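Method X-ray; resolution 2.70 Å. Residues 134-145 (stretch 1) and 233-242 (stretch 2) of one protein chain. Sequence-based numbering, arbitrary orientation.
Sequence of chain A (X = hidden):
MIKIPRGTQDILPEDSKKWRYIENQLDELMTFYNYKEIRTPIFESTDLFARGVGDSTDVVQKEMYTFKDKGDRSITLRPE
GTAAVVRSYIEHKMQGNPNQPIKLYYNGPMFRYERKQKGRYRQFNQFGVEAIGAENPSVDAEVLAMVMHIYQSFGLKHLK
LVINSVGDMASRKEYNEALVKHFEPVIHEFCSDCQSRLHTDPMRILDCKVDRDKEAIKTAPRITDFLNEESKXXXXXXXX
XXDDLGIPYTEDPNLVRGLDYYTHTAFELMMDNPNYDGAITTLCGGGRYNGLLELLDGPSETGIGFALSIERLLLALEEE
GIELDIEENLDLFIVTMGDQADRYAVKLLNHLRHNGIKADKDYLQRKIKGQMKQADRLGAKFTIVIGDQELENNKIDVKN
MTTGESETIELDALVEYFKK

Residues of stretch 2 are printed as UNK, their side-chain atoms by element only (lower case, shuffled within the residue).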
# COMPACT_ATOMS: atom_id res chain seq x y z
N ALA A 134 -6.45 2.30 25.18
CA ALA A 134 -6.54 3.63 25.77
C ALA A 134 -7.90 4.25 25.64
O ALA A 134 -8.07 5.20 24.87
CB ALA A 134 -5.51 4.56 25.15
N GLU A 135 -8.88 3.76 26.40
CA GLU A 135 -10.23 4.34 26.31
C GLU A 135 -10.15 5.78 26.76
O GLU A 135 -9.94 6.05 27.93
CB GLU A 135 -11.21 3.60 27.20
CG GLU A 135 -12.62 4.09 27.07
CD GLU A 135 -13.59 3.11 27.65
OE1 GLU A 135 -13.74 3.14 28.90
OE2 GLU A 135 -14.15 2.27 26.88
N ASN A 136 -10.40 6.71 25.86
CA ASN A 136 -10.24 8.10 26.24
C ASN A 136 -10.81 9.00 25.16
O ASN A 136 -10.47 8.89 23.98
CB ASN A 136 -8.72 8.34 26.41
CG ASN A 136 -8.35 9.79 26.60
OD1 ASN A 136 -9.17 10.69 26.47
ND2 ASN A 136 -7.08 10.03 26.86
N PRO A 137 -11.74 9.88 25.54
CA PRO A 137 -12.37 10.82 24.61
C PRO A 137 -11.37 11.47 23.67
O PRO A 137 -11.60 11.53 22.49
CB PRO A 137 -12.96 11.85 25.55
CG PRO A 137 -13.44 11.01 26.68
CD PRO A 137 -12.37 9.95 26.87
N SER A 138 -10.22 11.89 24.18
CA SER A 138 -9.26 12.54 23.32
C SER A 138 -8.76 11.61 22.24
O SER A 138 -8.32 12.08 21.20
CB SER A 138 -8.10 13.07 24.14
OG SER A 138 -7.48 11.99 24.81
N VAL A 139 -8.81 10.29 22.47
CA VAL A 139 -8.36 9.32 21.45
C VAL A 139 -9.39 9.26 20.33
O VAL A 139 -9.07 9.27 19.15
CB VAL A 139 -8.20 7.89 21.99
CG1 VAL A 139 -7.62 7.01 20.91
CG2 VAL A 139 -7.31 7.88 23.20
N ASP A 140 -10.65 9.14 20.75
CA ASP A 140 -11.79 9.11 19.87
C ASP A 140 -11.71 10.33 18.98
O ASP A 140 -11.75 10.21 17.75
CB ASP A 140 -13.07 9.19 20.69
CG ASP A 140 -13.43 7.89 21.34
OD1 ASP A 140 -14.60 7.51 21.26
OD2 ASP A 140 -12.54 7.23 21.90
N ALA A 141 -11.59 11.50 19.59
CA ALA A 141 -11.50 12.73 18.81
C ALA A 141 -10.37 12.61 17.78
O ALA A 141 -10.58 12.94 16.61
CB ALA A 141 -11.28 13.94 19.71
N GLU A 142 -9.22 12.05 18.17
CA GLU A 142 -8.10 11.91 17.24
C GLU A 142 -8.46 11.06 16.02
O GLU A 142 -8.05 11.41 14.89
CB GLU A 142 -6.88 11.29 17.90
CG GLU A 142 -5.75 11.03 16.93
CD GLU A 142 -4.64 10.21 17.55
OE1 GLU A 142 -4.71 8.96 17.43
OE2 GLU A 142 -3.71 10.80 18.14
N VAL A 143 -9.20 9.96 16.24
CA VAL A 143 -9.57 9.14 15.11
C VAL A 143 -10.65 9.77 14.28
O VAL A 143 -10.69 9.55 13.07
CB VAL A 143 -9.91 7.70 15.43
CG1 VAL A 143 -9.15 7.19 16.64
CG2 VAL A 143 -11.37 7.49 15.50
N LEU A 144 -11.50 10.61 14.90
CA LEU A 144 -12.59 11.28 14.14
C LEU A 144 -12.06 12.44 13.33
O LEU A 144 -12.51 12.68 12.23
CB LEU A 144 -13.71 11.78 15.03
CG LEU A 144 -14.53 10.69 15.70
CD1 LEU A 144 -15.40 11.35 16.74
CD2 LEU A 144 -15.33 9.90 14.71
N ALA A 145 -11.12 13.18 13.90
CA ALA A 145 -10.51 14.29 13.22
C ALA A 145 -9.74 13.70 12.02
O ALA A 145 -9.70 14.30 10.93
CB ALA A 145 -9.56 14.98 14.15
N UNK A 233 -20.97 11.40 29.63
CA UNK A 233 -19.95 12.44 29.73
C UNK A 233 -18.80 12.14 28.81
O UNK A 233 -18.06 13.04 28.42
c UNK A 233 -19.46 12.56 31.13
N UNK A 234 -18.60 10.86 28.51
CA UNK A 234 -17.54 10.48 27.57
C UNK A 234 -18.01 11.07 26.24
O UNK A 234 -17.30 11.88 25.62
c UNK A 234 -15.44 7.48 27.21
o UNK A 234 -12.98 6.97 24.61
c UNK A 234 -17.44 8.96 27.46
c UNK A 234 -14.90 8.42 24.67
c UNK A 234 -14.09 7.46 25.24
c UNK A 234 -14.36 6.99 26.50
c UNK A 234 -16.26 8.45 26.67
c UNK A 234 -15.97 8.91 25.39
N UNK A 235 -19.24 10.73 25.87
CA UNK A 235 -19.85 11.19 24.64
C UNK A 235 -19.87 12.70 24.58
O UNK A 235 -19.59 13.28 23.53
c UNK A 235 -23.30 11.54 23.27
c UNK A 235 -21.27 10.64 24.51
o UNK A 235 -23.98 12.11 19.74
c UNK A 235 -23.31 11.84 20.90
c UNK A 235 -21.35 11.02 21.98
c UNK A 235 -23.96 11.92 22.11
c UNK A 235 -22.01 11.40 20.82
c UNK A 235 -21.99 11.08 23.23
N UNK A 236 -20.18 13.34 25.70
CA UNK A 236 -20.20 14.80 25.69
C UNK A 236 -18.80 15.34 25.50
O UNK A 236 -18.64 16.43 24.98
o UNK A 236 -23.55 16.21 25.73
c UNK A 236 -22.24 15.01 27.35
o UNK A 236 -23.94 14.04 25.96
c UNK A 236 -20.81 15.42 26.95
c UNK A 236 -23.31 15.09 26.25
N UNK A 237 -17.78 14.62 25.97
CA UNK A 237 -16.40 15.07 25.81
C UNK A 237 -15.97 14.89 24.36
O UNK A 237 -15.33 15.78 23.79
c UNK A 237 -14.05 14.87 26.72
c UNK A 237 -15.46 14.30 26.72
n UNK A 237 -14.77 16.85 27.91
c UNK A 237 -14.04 16.38 26.90
o UNK A 237 -13.42 17.12 26.14
N UNK A 238 -16.31 13.74 23.76
CA UNK A 238 -16.00 13.49 22.36
C UNK A 238 -16.55 14.66 21.54
O UNK A 238 -15.79 15.35 20.85
c UNK A 238 -16.45 12.03 20.37
c UNK A 238 -15.94 11.01 22.61
c UNK A 238 -16.61 12.17 21.87
N UNK A 239 -17.84 14.97 21.68
CA UNK A 239 -18.42 16.09 20.93
C UNK A 239 -17.81 17.42 21.33
O UNK A 239 -17.72 18.32 20.53
c UNK A 239 -19.93 16.16 21.07
c UNK A 239 -20.60 14.90 20.64
n UNK A 239 -23.97 15.08 22.30
c UNK A 239 -22.50 15.09 22.22
c UNK A 239 -22.08 15.05 20.78
N UNK A 240 -17.40 17.54 22.58
CA UNK A 240 -16.80 18.78 23.05
C UNK A 240 -15.59 18.98 22.16
O UNK A 240 -15.44 20.02 21.52
c UNK A 240 -16.35 18.64 24.46
N UNK A 241 -14.76 17.94 22.09
CA UNK A 241 -13.55 17.96 21.29
C UNK A 241 -13.82 18.28 19.84
O UNK A 241 -13.08 19.07 19.22
c UNK A 241 -10.43 17.50 24.17
c UNK A 241 -12.06 15.38 23.47
c UNK A 241 -11.23 17.59 23.07
c UNK A 241 -10.44 16.37 24.93
c UNK A 241 -11.25 15.29 24.60
c UNK A 241 -12.84 16.62 21.41
c UNK A 241 -12.05 16.53 22.68
o UNK A 241 -9.57 16.33 25.99
N UNK A 242 -14.85 17.66 19.28
CA UNK A 242 -15.23 17.92 17.89
C UNK A 242 -15.54 19.40 17.77
O UNK A 242 -15.10 20.05 16.84
c UNK A 242 -16.45 17.09 17.49
c UNK A 242 -14.62 15.39 16.96
c UNK A 242 -17.11 14.65 17.30
c UNK A 242 -16.13 15.75 16.80

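Position 233 carries a single side-chain carbon that makes no contact with stretch 1; it is Ala233, a helix residue outside the contact.

Position 234 has one carbon leading to a six-carbon ring that bears one oxygen. Its CA-to-CB bond points sideways, yet the ring's end reaches the neighbouring helix start, where the oxygen meets the Asp140 carboxylate, Pro137 CD lies over one face and Glu135 CG meets the edge. This is Tyr234, in the t rotamer. Tyr234 OH donates a hydrogen bond to Asp140 OD2 (2.8 Å), Pro137 CD sits 3.6 Å from the centroid of the Tyr234 ring in a CH-pi contact, and Glu135 CG is 3.4 Å from Tyr234 CE2.

Position 235 repeats the pattern of one carbon, a six-carbon ring and one oxygen, but its CA-to-CB bond points away and it touches nothing on stretch 1: Tyr235. Position 236 has three carbons, the third carrying two oxygens, and lies out of reach: Glu236.

At 237 there are again three carbons, but the third holds one oxygen and one nitrogen, and a carbon packs against Pro137 CB; hence Gln237. Gln237 CG lies 3.4 Å from Pro137 CB, so the aliphatic part of a polar side chain serves as wall.

Position 238 shows one carbon carrying two more, one branch near Asp140 CB and the other near Leu144 CD1: the beta-branched Val238. Val238 CG2 approaches Asp140 CB (3.9 Å), while Val238 CG1 reaches Leu144 CD1 (3.8 Å), one turn further along.

Four carbons in a row ending in nitrogen identify 239 as Lys239; its CA-to-CB bond points away, and Lys239 NZ forms a long salt bridge with Glu236 OE2 (3.6 Å). Position 240, a lone carbon out of reach, is Ala240.

Position 241 has one carbon and a six-carbon ring with an oxygen. Its CA-to-CB bond points toward stretch 1, the CB meeting Ala141 CB and the ring nearing Pro137 CB: Tyr241. Tyr241 CB lies 3.5 Å from Ala141 CB, a close approach between first side-chain carbons, with Ala141 having nothing beyond its CB; Tyr241 CE2 is 4.0 Å from Pro137 CB. Position 242 has four carbons forked at the second, an end carbon touching Leu144 CD1, so Leu242; Leu242 CD2 is 3.8 Å from Leu144 CD1.

The rule is a knob at a helix start. Asn136 caps its helix, Asn136 OD1 accepting from Ser138 N (2.8 Å), and Pro137 sits among Tyr234, Gln237, Val238 and Tyr241, the i, i+3, i+4 and i+7 positions. Pro137 CA lies 5.0 Å from Val238 CA. Beyond it, Ala141 and Leu144 continue the apolar seam as the helices cross at -44°, their axes 8.5 Å apart at closest approach. One hydrogen bond, Tyr234 to Asp140, adds a directional tie to largely apolar packing.

Stretch 2 (233-242) AYYEQVKAYL
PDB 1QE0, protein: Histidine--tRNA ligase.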